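Local coordinates for alanine dehydrogenase (Archaeoglobus fulgidus, PDB 1OMO), which catalyses the reversible, NAD-dependent oxidative deamination of L-alanine to pyruvate and ammonium as a homodimer, at residues Ser125-Phe130 against Arg187-Val192; Phe139-Leu144 against Ser168-Arg173; Lys154-Arg159 against Gln180-Ala185. All coordinates share one frame; numbering follows the deposited sequence.

Overall arrangement
All three contacts belong to the Rossmann-fold NAD domain and lie on the same side of the chain's centre. Interaction 1 is the buried one: two neighbouring parallel strands, joined by backbone bonds and phenylalanine-valine pairs, with an aspartate at its edge. Interactions 2 and 3 are partly buried. Interaction 2 is mainly polar and ties two helices together through a tyrosine, a glutamate and an arginine. Interaction 3 mixes a salt bridge with tyrosine-alanine packing between the next strand and a short helix, and runs on into the adenosine end of NAD. Strands 127-131 and 152-156 pair directly, so interactions 1 and 3 touch. Leu141 and Leu144 of 139-144 rest on phenylalanines of 125-130. Interactions 2 and 3 do not touch.

Interaction 1: Ser125-Phe130 against Arg187-Val192; sequences SSVFGF and RCDVLV
Strands 127-130 and 190-192 run side by side in the parallel sheet of the Rossmann fold, their axes 4.7 Å apart and 19° from parallel. Phe128 pairs with Val190, Gly129 with Leu191 and Phe130 with Val192. Gly129 N donates to Val190 O, and Gly129 O accepts from Val192 N at 2.8 Å. At the start of the ladder Val127 O accepts from Asp189 N at 3.0 Å and weakly from Val190 N. Asp189 CB points toward 125-130, with CG anti to the carbonyl carbon (chi1 -49°). Its OD2 accepts from Ser126 N at 2.8 Å and from Val127 N at 2.9 Å. The two amides come from opposite faces of the carboxylate plane. Water 2 also donates to OD2, and OD1 forms a salt bridge with Arg122. An alanine in place of Asp189 would probably leave the amides of Ser126 and Val127 without this acceptor, cost Arg122 this salt bridge and free the start of the strand to shift. Phe128 and Phe130 share a sheet face with Val190 and Val192, each ring beside its valine. Val192 CG2 sits over the face of the Phe130 ring, 4.1 Å from its centroid.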
loop_
_atom_site.group_PDB
_atom_site.type_symbol
_atom_site.label_atom_id
_atom_site.label_comp_id
_atom_site.label_asym_id
_atom_site.label_seq_id
_atom_site.Cartn_x
_atom_site.Cartn_y
_atom_site.Cartn_z
ATOM N N SER A 125 13.039 19.615 32.551
ATOM C CA SER A 125 12.333 18.371 32.911
ATOM C C SER A 125 13.282 17.357 33.520
ATOM O O SER A 125 14.390 17.146 33.016
ATOM C CB SER A 125 11.650 17.737 31.676
ATOM O OG SER A 125 10.578 18.539 31.214
ATOM N N SER A 126 12.840 16.722 34.602
ATOM C CA SER A 126 13.667 15.721 35.252
ATOM C C SER A 126 12.863 14.540 35.761
ATOM O O SER A 126 13.421 13.464 35.963
ATOM C CB SER A 126 14.404 16.344 36.431
ATOM O OG SER A 126 13.457 16.960 37.276
ATOM N N VAL A 127 11.573 14.759 36.030
ATOM C CA VAL A 127 10.729 13.682 36.516
ATOM C C VAL A 127 9.949 13.155 35.329
ATOM O O VAL A 127 9.229 13.905 34.681
ATOM C CB VAL A 127 9.766 14.160 37.618
ATOM C CG1 VAL A 127 8.967 12.978 38.143
ATOM C CG2 VAL A 127 10.570 14.798 38.783
ATOM N N PHE A 128 10.120 11.871 35.037
ATOM C CA PHE A 128 9.442 11.257 33.915
ATOM C C PHE A 128 8.473 10.207 34.361
ATOM O O PHE A 128 8.860 9.260 35.033
ATOM C CB PHE A 128 10.466 10.634 32.955
ATOM C CG PHE A 128 11.291 11.657 32.215
ATOM C CD1 PHE A 128 12.249 12.430 32.888
ATOM C CD2 PHE A 128 11.067 11.902 30.866
ATOM C CE1 PHE A 128 12.964 13.437 32.222
ATOM C CE2 PHE A 128 11.781 12.909 30.204
ATOM C CZ PHE A 128 12.725 13.672 30.891
ATOM N N GLY A 129 7.215 10.387 33.985
ATOM C CA GLY A 129 6.178 9.430 34.321
ATOM C C GLY A 129 5.737 8.582 33.122
ATOM O O GLY A 129 5.604 9.075 31.992
ATOM N N PHE A 130 5.523 7.294 33.361
ATOM C CA PHE A 130 5.085 6.385 32.329
ATOM C C PHE A 130 3.775 5.677 32.692
ATOM O O PHE A 130 3.670 4.977 33.717
ATOM C CB PHE A 130 6.166 5.342 32.043
ATOM C CG PHE A 130 7.415 5.916 31.424
ATOM C CD1 PHE A 130 8.336 6.617 32.210
ATOM C CD2 PHE A 130 7.670 5.757 30.061
ATOM C CE1 PHE A 130 9.505 7.157 31.647
ATOM C CE2 PHE A 130 8.843 6.292 29.473
ATOM C CZ PHE A 130 9.758 6.991 30.271
ATOM N N ARG A 187 2.034 12.794 37.844
ATOM C CA ARG A 187 2.622 13.986 38.435
ATOM C C ARG A 187 4.076 13.957 38.030
ATOM O O ARG A 187 4.868 13.249 38.638
ATOM C CB ARG A 187 2.462 13.899 39.961
ATOM C CG ARG A 187 3.216 14.937 40.748
ATOM C CD ARG A 187 2.657 15.008 42.158
ATOM N NE ARG A 187 1.273 15.475 42.154
ATOM C CZ ARG A 187 0.272 14.830 42.735
ATOM N NH1 ARG A 187 -0.958 15.331 42.680
ATOM N NH2 ARG A 187 0.503 13.686 43.370
ATOM N N CYS A 188 4.425 14.726 37.005
ATOM C CA CYS A 188 5.790 14.734 36.490
ATOM C C CYS A 188 5.999 15.902 35.549
ATOM O O CYS A 188 5.087 16.684 35.339
ATOM C CB CYS A 188 6.035 13.436 35.717
ATOM S SG CYS A 188 4.843 13.216 34.368
ATOM N N ASP A 189 7.184 16.029 34.965
ATOM C CA ASP A 189 7.424 17.115 33.996
ATOM C C ASP A 189 7.107 16.622 32.553
ATOM O O ASP A 189 6.612 17.377 31.720
ATOM C CB ASP A 189 8.881 17.591 34.069
ATOM C CG ASP A 189 9.343 17.875 35.508
ATOM O OD1 ASP A 189 8.634 18.604 36.235
ATOM O OD2 ASP A 189 10.414 17.361 35.903
ATOM N N VAL A 190 7.393 15.343 32.297
ATOM C CA VAL A 190 7.169 14.682 31.008
ATOM C C VAL A 190 6.416 13.383 31.324
ATOM O O VAL A 190 6.914 12.526 32.076
ATOM C CB VAL A 190 8.533 14.353 30.305
ATOM C CG1 VAL A 190 8.306 13.571 28.994
ATOM C CG2 VAL A 190 9.288 15.676 30.008
ATOM N N LEU A 191 5.213 13.258 30.766
ATOM C CA LEU A 191 4.363 12.088 30.976
ATOM C C LEU A 191 4.195 11.338 29.638
ATOM O O LEU A 191 3.723 11.911 28.660
ATOM C CB LEU A 191 2.994 12.550 31.523
ATOM C CG LEU A 191 1.856 11.523 31.711
ATOM C CD1 LEU A 191 2.245 10.473 32.763
ATOM C CD2 LEU A 191 0.562 12.247 32.142
ATOM N N VAL A 192 4.602 10.074 29.617
ATOM C CA VAL A 192 4.536 9.210 28.439
ATOM C C VAL A 192 3.377 8.194 28.561
ATOM O O VAL A 192 3.510 7.229 29.307
ATOM C CB VAL A 192 5.834 8.382 28.319
ATOM C CG1 VAL A 192 5.803 7.545 27.060
ATOM C CG2 VAL A 192 7.049 9.290 28.377
HETATM O O HOH W 1 7.588 19.871 30.573
HETATM O O HOH W 2 10.957 18.465 38.437
#

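Interaction 2: Phe139-Leu144 against Ser168-Arg173; sequences FQLEAL and SYCEDR
Tyr169 reaches from helix 160-172 to Glu142 on helix 135-147 and meets it with its hydroxyl. These helices are successive connections of the Rossmann fold, from strand 127-131 to 152-156 and from there to 177-179. Tyr169 CG is anti to the backbone N (chi1 177°), on a CB that already points toward 139-144. Tyr169 OH donates to Glu142 OE1, 2.5 Å away as modelled. OE1 lies at the ring edge, in the ring plane, while the carboxylate plane is turned 83° from that of the ring. Glu142 bends at chi2 (-69°), which swings its CD toward the tyrosine. Arg173, just past the helix end, folds back over Tyr169. Its CZ lies 3.2 Å above one ring face, offset toward the rim. From there NH2 makes a long salt bridge of 3.6 Å to Glu142 OE1. Glu142 OE2 has salt bridges to Arg145 and Arg146, so positive charge probably favours an ionised carboxylate. Tyr138 meets the Tyr169 ring edge-to-face. Next to this polar group Leu141 CD1 touches the ring edge at Tyr169 CE2. The two helices stand beside the parallel sheet, where Leu141 rests on Phe130 and Leu144 on Phe128 of strand 127-131.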
loop_
_atom_site.group_PDB
_atom_site.type_symbol
_atom_site.label_atom_id
_atom_site.label_comp_id
_atom_site.label_asym_id
_atom_site.label_seq_id
_atom_site.Cartn_x
_atom_site.Cartn_y
_atom_site.Cartn_z
ATOM N N PHE A 139 11.201 2.041 24.518
ATOM C CA PHE A 139 11.750 2.851 23.438
ATOM C C PHE A 139 11.610 4.335 23.702
ATOM O O PHE A 139 12.469 5.111 23.332
ATOM C CB PHE A 139 11.107 2.511 22.103
ATOM C CG PHE A 139 11.548 1.193 21.562
ATOM C CD1 PHE A 139 10.848 0.024 21.878
ATOM C CD2 PHE A 139 12.698 1.107 20.782
ATOM C CE1 PHE A 139 11.285 -1.199 21.434
ATOM C CE2 PHE A 139 13.150 -0.117 20.324
ATOM C CZ PHE A 139 12.443 -1.284 20.649
ATOM N N GLN A 140 10.527 4.728 24.349
ATOM C CA GLN A 140 10.337 6.132 24.645
ATOM C C GLN A 140 11.432 6.541 25.660
ATOM O O GLN A 140 12.097 7.565 25.490
ATOM C CB GLN A 140 8.948 6.325 25.223
ATOM C CG GLN A 140 8.407 7.692 25.081
ATOM C CD GLN A 140 7.850 8.003 23.689
ATOM O OE1 GLN A 140 7.659 9.165 23.364
ATOM N NE2 GLN A 140 7.581 6.981 22.884
ATOM N N LEU A 141 11.612 5.720 26.698
ATOM C CA LEU A 141 12.599 5.955 27.745
ATOM C C LEU A 141 13.987 6.137 27.145
ATOM O O LEU A 141 14.680 7.074 27.494
ATOM C CB LEU A 141 12.604 4.768 28.715
ATOM C CG LEU A 141 13.445 4.689 30.004
ATOM C CD1 LEU A 141 14.820 4.268 29.661
ATOM C CD2 LEU A 141 13.460 6.012 30.757
ATOM N N GLU A 142 14.373 5.245 26.235
ATOM C CA GLU A 142 15.676 5.312 25.603
ATOM C C GLU A 142 15.857 6.554 24.723
ATOM O O GLU A 142 16.931 7.124 24.692
ATOM C CB GLU A 142 15.949 4.049 24.773
ATOM C CG GLU A 142 16.123 2.794 25.585
ATOM C CD GLU A 142 17.411 2.763 26.414
ATOM O OE1 GLU A 142 17.529 1.874 27.293
ATOM O OE2 GLU A 142 18.305 3.607 26.186
ATOM N N ALA A 143 14.830 6.950 23.986
ATOM C CA ALA A 143 14.949 8.138 23.166
ATOM C C ALA A 143 15.090 9.373 24.072
ATOM O O ALA A 143 15.945 10.250 23.830
ATOM C CB ALA A 143 13.745 8.287 22.292
ATOM N N LEU A 144 14.245 9.437 25.102
ATOM C CA LEU A 144 14.240 10.555 26.024
ATOM C C LEU A 144 15.558 10.751 26.773
ATOM O O LEU A 144 15.971 11.897 27.040
ATOM C CB LEU A 144 13.078 10.413 27.030
ATOM C CG LEU A 144 11.641 10.587 26.507
ATOM C CD1 LEU A 144 10.635 10.110 27.550
ATOM C CD2 LEU A 144 11.395 12.075 26.180
ATOM N N SER A 168 13.096 -1.952 37.139
ATOM C CA SER A 168 14.362 -2.654 37.309
ATOM C C SER A 168 15.319 -2.343 36.129
ATOM O O SER A 168 16.556 -2.248 36.317
ATOM C CB SER A 168 14.075 -4.162 37.395
ATOM O OG SER A 168 15.201 -4.905 37.807
ATOM N N TYR A 169 14.744 -2.193 34.926
ATOM C CA TYR A 169 15.507 -1.881 33.705
ATOM C C TYR A 169 16.173 -0.505 33.872
ATOM O O TYR A 169 17.330 -0.295 33.495
ATOM C CB TYR A 169 14.556 -1.864 32.486
ATOM C CG TYR A 169 15.188 -1.479 31.142
ATOM C CD1 TYR A 169 15.568 -2.460 30.214
ATOM C CD2 TYR A 169 15.370 -0.134 30.779
ATOM C CE1 TYR A 169 16.102 -2.112 28.976
ATOM C CE2 TYR A 169 15.907 0.220 29.524
ATOM C CZ TYR A 169 16.266 -0.776 28.632
ATOM O OH TYR A 169 16.756 -0.462 27.372
ATOM N N CYS A 170 15.413 0.426 34.440
ATOM C CA CYS A 170 15.891 1.771 34.706
ATOM C C CYS A 170 17.049 1.711 35.689
ATOM O O CYS A 170 18.157 2.146 35.385
ATOM C CB CYS A 170 14.775 2.627 35.319
ATOM S SG CYS A 170 13.526 3.191 34.165
ATOM N N GLU A 171 16.790 1.185 36.878
ATOM C CA GLU A 171 17.840 1.119 37.874
ATOM C C GLU A 171 19.112 0.532 37.276
ATOM O O GLU A 171 20.189 1.092 37.451
ATOM C CB GLU A 171 17.386 0.301 39.083
ATOM C CG GLU A 171 17.423 1.084 40.393
ATOM C CD GLU A 171 16.052 1.461 40.892
ATOM O OE1 GLU A 171 15.225 0.534 41.094
ATOM O OE2 GLU A 171 15.811 2.678 41.100
ATOM N N ASP A 172 18.990 -0.569 36.542
ATOM C CA ASP A 172 20.171 -1.189 35.958
ATOM C C ASP A 172 21.063 -0.171 35.281
ATOM O O ASP A 172 22.278 -0.255 35.398
ATOM C CB ASP A 172 19.790 -2.300 34.972
ATOM C CG ASP A 172 19.379 -3.583 35.682
ATOM O OD1 ASP A 172 18.913 -4.541 35.013
ATOM O OD2 ASP A 172 19.526 -3.621 36.926
ATOM N N ARG A 173 20.480 0.792 34.577
ATOM C CA ARG A 173 21.313 1.795 33.932
ATOM C C ARG A 173 21.407 3.075 34.745
ATOM O O ARG A 173 21.511 4.169 34.199
ATOM C CB ARG A 173 20.857 2.079 32.486
ATOM C CG ARG A 173 19.400 1.888 32.158
ATOM C CD ARG A 173 19.239 1.127 30.834
ATOM N NE ARG A 173 19.120 -0.308 31.067
ATOM C CZ ARG A 173 19.123 -1.215 30.108
ATOM N NH1 ARG A 173 19.009 -2.492 30.405
ATOM N NH2 ARG A 173 19.247 -0.839 28.858
#

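Interaction 3: Lys154-Arg159 against Gln180-Ala185; sequences KAYDVR and QPAEEA. With NAD (nicotinamide-adenine-dinucleotide), chain D.
The adenosine end of the NAD site lies at the end of strand 152-156, in the Rossmann fold. Asp157 grips both ribose hydroxyls: NAD O2B donates to OD2 at 2.6 Å and NAD O3B donates to OD1 at 2.7 Å. A carboxylate here is the usual mark of NAD-preferring Rossmann enzymes, and this one cannot use NADP. OD2 also accepts from Arg159 N, forming an Asx turn, and Cys133 N donates to OD1. These bonds probably limit the carboxylate's rotation. Arg159 NH2 adds a bond of 2.9 Å to NAD O2B. Val158 lays its two methyl groups against the adenine.

Tyr156 stands between the cofactor and the segment 180-185. Its CB points toward that segment, and CG, anti to the backbone N (chi1 169°), lies near Gln180 O and Ala182 N. Ala182 CB sits over the centre of one ring face, 3.8 Å from the centroid, in a CH-pi contact. The backbone N of Val158 lies above the opposite face, toward the rim. Farther back along the strand, Lys154 NZ donates to Glu184 OE2 in a salt bridge of 2.5 Å, short as modelled. NZ also donates to Arg187 O, and Glu184 OE1 forms a salt bridge with Arg187 NH2. On the backbone, Gln180 N donates to Ala155 O at 2.9 Å, from above the carbonyl plane.

Strand 152-156 lies between strands 127-131 and 177-179. Helix 160-172 packs on Ala155, while the short helix 182-185 brings Ala185 against Ile131 of strand 127-131.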
loop_
_atom_site.group_PDB
_atom_site.type_symbol
_atom_site.label_atom_id
_atom_site.label_comp_id
_atom_site.label_asym_id
_atom_site.label_seq_id
_atom_site.Cartn_x
_atom_site.Cartn_y
_atom_site.Cartn_z
ATOM N N LYS A 154 8.733 7.390 37.346
ATOM C CA LYS A 154 7.565 6.919 38.082
ATOM C C LYS A 154 6.791 6.017 37.112
ATOM O O LYS A 154 6.263 6.506 36.109
ATOM C CB LYS A 154 6.732 8.115 38.510
ATOM C CG LYS A 154 7.537 9.076 39.401
ATOM C CD LYS A 154 6.829 10.406 39.582
ATOM C CE LYS A 154 6.340 10.626 40.978
ATOM N NZ LYS A 154 5.665 11.950 41.009
ATOM N N ALA A 155 6.715 4.717 37.399
ATOM C CA ALA A 155 6.068 3.784 36.477
ATOM C C ALA A 155 4.775 3.082 36.888
ATOM O O ALA A 155 4.702 2.450 37.935
ATOM C CB ALA A 155 7.092 2.732 36.056
ATOM N N TYR A 156 3.773 3.158 36.036
ATOM C CA TYR A 156 2.503 2.508 36.311
ATOM C C TYR A 156 1.992 1.634 35.183
ATOM O O TYR A 156 1.925 2.069 34.030
ATOM C CB TYR A 156 1.400 3.527 36.589
ATOM C CG TYR A 156 0.011 2.882 36.603
ATOM C CD1 TYR A 156 -0.830 2.940 35.478
ATOM C CD2 TYR A 156 -0.445 2.175 37.736
ATOM C CE1 TYR A 156 -2.092 2.314 35.479
ATOM C CE2 TYR A 156 -1.698 1.539 37.741
ATOM C CZ TYR A 156 -2.514 1.613 36.612
ATOM O OH TYR A 156 -3.732 0.961 36.616
ATOM N N ASP A 157 1.588 0.417 35.507
ATOM C CA ASP A 157 1.009 -0.463 34.490
ATOM C C ASP A 157 -0.069 -1.233 35.235
ATOM O O ASP A 157 0.080 -1.432 36.435
ATOM C CB ASP A 157 2.084 -1.419 33.937
ATOM C CG ASP A 157 1.673 -2.102 32.600
ATOM O OD1 ASP A 157 2.416 -1.963 31.588
ATOM O OD2 ASP A 157 0.621 -2.776 32.558
ATOM N N VAL A 158 -1.164 -1.623 34.570
ATOM C CA VAL A 158 -2.195 -2.413 35.259
ATOM C C VAL A 158 -1.585 -3.759 35.594
ATOM O O VAL A 158 -2.089 -4.491 36.444
ATOM C CB VAL A 158 -3.466 -2.711 34.409
ATOM C CG1 VAL A 158 -4.355 -1.492 34.343
ATOM C CG2 VAL A 158 -3.074 -3.224 33.002
ATOM N N ARG A 159 -0.522 -4.109 34.890
ATOM C CA ARG A 159 0.169 -5.357 35.166
ATOM C C ARG A 159 1.400 -4.956 35.974
ATOM O O ARG A 159 2.385 -4.450 35.420
ATOM C CB ARG A 159 0.597 -6.056 33.879
ATOM C CG ARG A 159 -0.515 -6.768 33.117
ATOM C CD ARG A 159 0.112 -7.527 31.964
ATOM N NE ARG A 159 -0.832 -8.342 31.219
ATOM C CZ ARG A 159 -1.787 -7.864 30.421
ATOM N NH1 ARG A 159 -2.595 -8.710 29.782
ATOM N NH2 ARG A 159 -1.944 -6.551 30.250
ATOM N N GLN A 180 4.569 3.011 40.733
ATOM C CA GLN A 180 3.636 3.984 41.299
ATOM C C GLN A 180 2.248 3.859 40.697
ATOM O O GLN A 180 2.106 3.524 39.538
ATOM C CB GLN A 180 4.132 5.410 40.999
ATOM C CG GLN A 180 5.509 5.785 41.574
ATOM C CD GLN A 180 5.476 5.949 43.072
ATOM O OE1 GLN A 180 4.448 6.290 43.623
ATOM N NE2 GLN A 180 6.599 5.731 43.728
ATOM N N PRO A 181 1.213 4.200 41.463
ATOM C CA PRO A 181 -0.194 4.153 41.051
ATOM C C PRO A 181 -0.291 5.155 39.933
ATOM O O PRO A 181 0.600 5.970 39.797
ATOM C CB PRO A 181 -0.950 4.656 42.277
ATOM C CG PRO A 181 0.032 4.471 43.412
ATOM C CD PRO A 181 1.354 4.815 42.791
ATOM N N ALA A 182 -1.382 5.146 39.175
ATOM C CA ALA A 182 -1.517 6.056 38.044
ATOM C C ALA A 182 -1.547 7.533 38.404
ATOM O O ALA A 182 -0.905 8.346 37.754
ATOM C CB ALA A 182 -2.751 5.693 37.222
ATOM N N GLU A 183 -2.310 7.890 39.425
ATOM C CA GLU A 183 -2.395 9.295 39.840
ATOM C C GLU A 183 -1.033 9.911 40.157
ATOM O O GLU A 183 -0.772 11.045 39.783
ATOM C CB GLU A 183 -3.336 9.448 41.054
ATOM C CG GLU A 183 -3.289 10.803 41.708
ATOM C CD GLU A 183 -4.511 11.041 42.554
ATOM O OE1 GLU A 183 -4.679 12.145 43.115
ATOM O OE2 GLU A 183 -5.315 10.102 42.649
ATOM N N GLU A 184 -0.163 9.165 40.827
ATOM C CA GLU A 184 1.170 9.677 41.179
ATOM C C GLU A 184 2.138 9.713 39.976
ATOM O O GLU A 184 2.907 10.661 39.817
ATOM C CB GLU A 184 1.761 8.858 42.341
ATOM C CG GLU A 184 3.136 9.300 42.800
ATOM C CD GLU A 184 3.172 10.745 43.299
ATOM O OE1 GLU A 184 2.262 11.132 44.064
ATOM O OE2 GLU A 184 4.117 11.487 42.930
ATOM N N ALA A 185 2.093 8.687 39.130
ATOM C CA ALA A 185 2.948 8.633 37.938
ATOM C C ALA A 185 2.671 9.822 37.041
ATOM O O ALA A 185 3.564 10.309 36.387
ATOM C CB ALA A 185 2.694 7.342 37.165
HETATM P PA NAD D . 2.256 -3.751 24.867
HETATM O O1A NAD D . 1.040 -4.599 24.933
HETATM O O2A NAD D . 3.631 -4.415 25.019
HETATM O O5B NAD D . 2.328 -2.421 25.844
HETATM C C5B NAD D . 1.109 -1.814 26.448
HETATM C C4B NAD D . 1.284 -1.901 27.986
HETATM O O4B NAD D . 0.052 -1.224 28.497
HETATM C C3B NAD D . 1.193 -3.351 28.660
HETATM O O3B NAD D . 2.383 -3.619 29.503
HETATM C C2B NAD D . -0.133 -3.361 29.459
HETATM O O2B NAD D . -0.261 -4.188 30.558
HETATM C C1B NAD D . -0.314 -1.833 29.713
HETATM N N9A NAD D . -1.681 -1.429 29.867
HETATM C C8A NAD D . -2.840 -1.816 29.225
HETATM N N7A NAD D . -3.913 -1.183 29.651
HETATM C C5A NAD D . -3.533 -0.341 30.603
HETATM C C6A NAD D . -4.277 0.621 31.418
HETATM N N6A NAD D . -5.573 0.761 31.311
HETATM N N1A NAD D . -3.504 1.342 32.311
HETATM C C2A NAD D . -2.165 1.203 32.447
HETATM N N3A NAD D . -1.407 0.284 31.686
HETATM C C4A NAD D . -2.135 -0.451 30.765
HETATM O O3 NAD D . 2.412 -2.736 23.556
HETATM P PN NAD D . 3.597 -1.653 23.000
HETATM O O1N NAD D . 4.616 -1.493 24.097
HETATM O O2N NAD D . 3.980 -2.039 21.585
HETATM O O5D NAD D . 2.622 -0.278 22.973
HETATM C C5D NAD D . 1.229 -0.654 22.349
HETATM C C4D NAD D . 0.375 0.546 22.101
HETATM O O4D NAD D . 1.188 1.508 21.224
HETATM C C3D NAD D . -0.926 0.284 21.278
HETATM O O3D NAD D . -1.941 1.273 21.532
HETATM C C2D NAD D . -0.365 0.344 19.854
HETATM O O2D NAD D . -1.318 0.236 18.848
HETATM C C1D NAD D . 0.482 1.701 19.933
HETATM N N1N NAD D . 1.640 1.936 19.003
HETATM C C2N NAD D . 1.571 3.245 18.354
HETATM C C3N NAD D . 2.758 3.588 17.611
HETATM C C7N NAD D . 2.665 5.056 16.874
HETATM O O7N NAD D . 3.393 5.260 15.861
HETATM N N7N NAD D . 1.816 5.992 17.407
HETATM C C4N NAD D . 3.931 2.808 17.480
HETATM C C5N NAD D . 3.859 1.536 18.182
HETATM C C6N NAD D . 2.744 1.118 18.925
#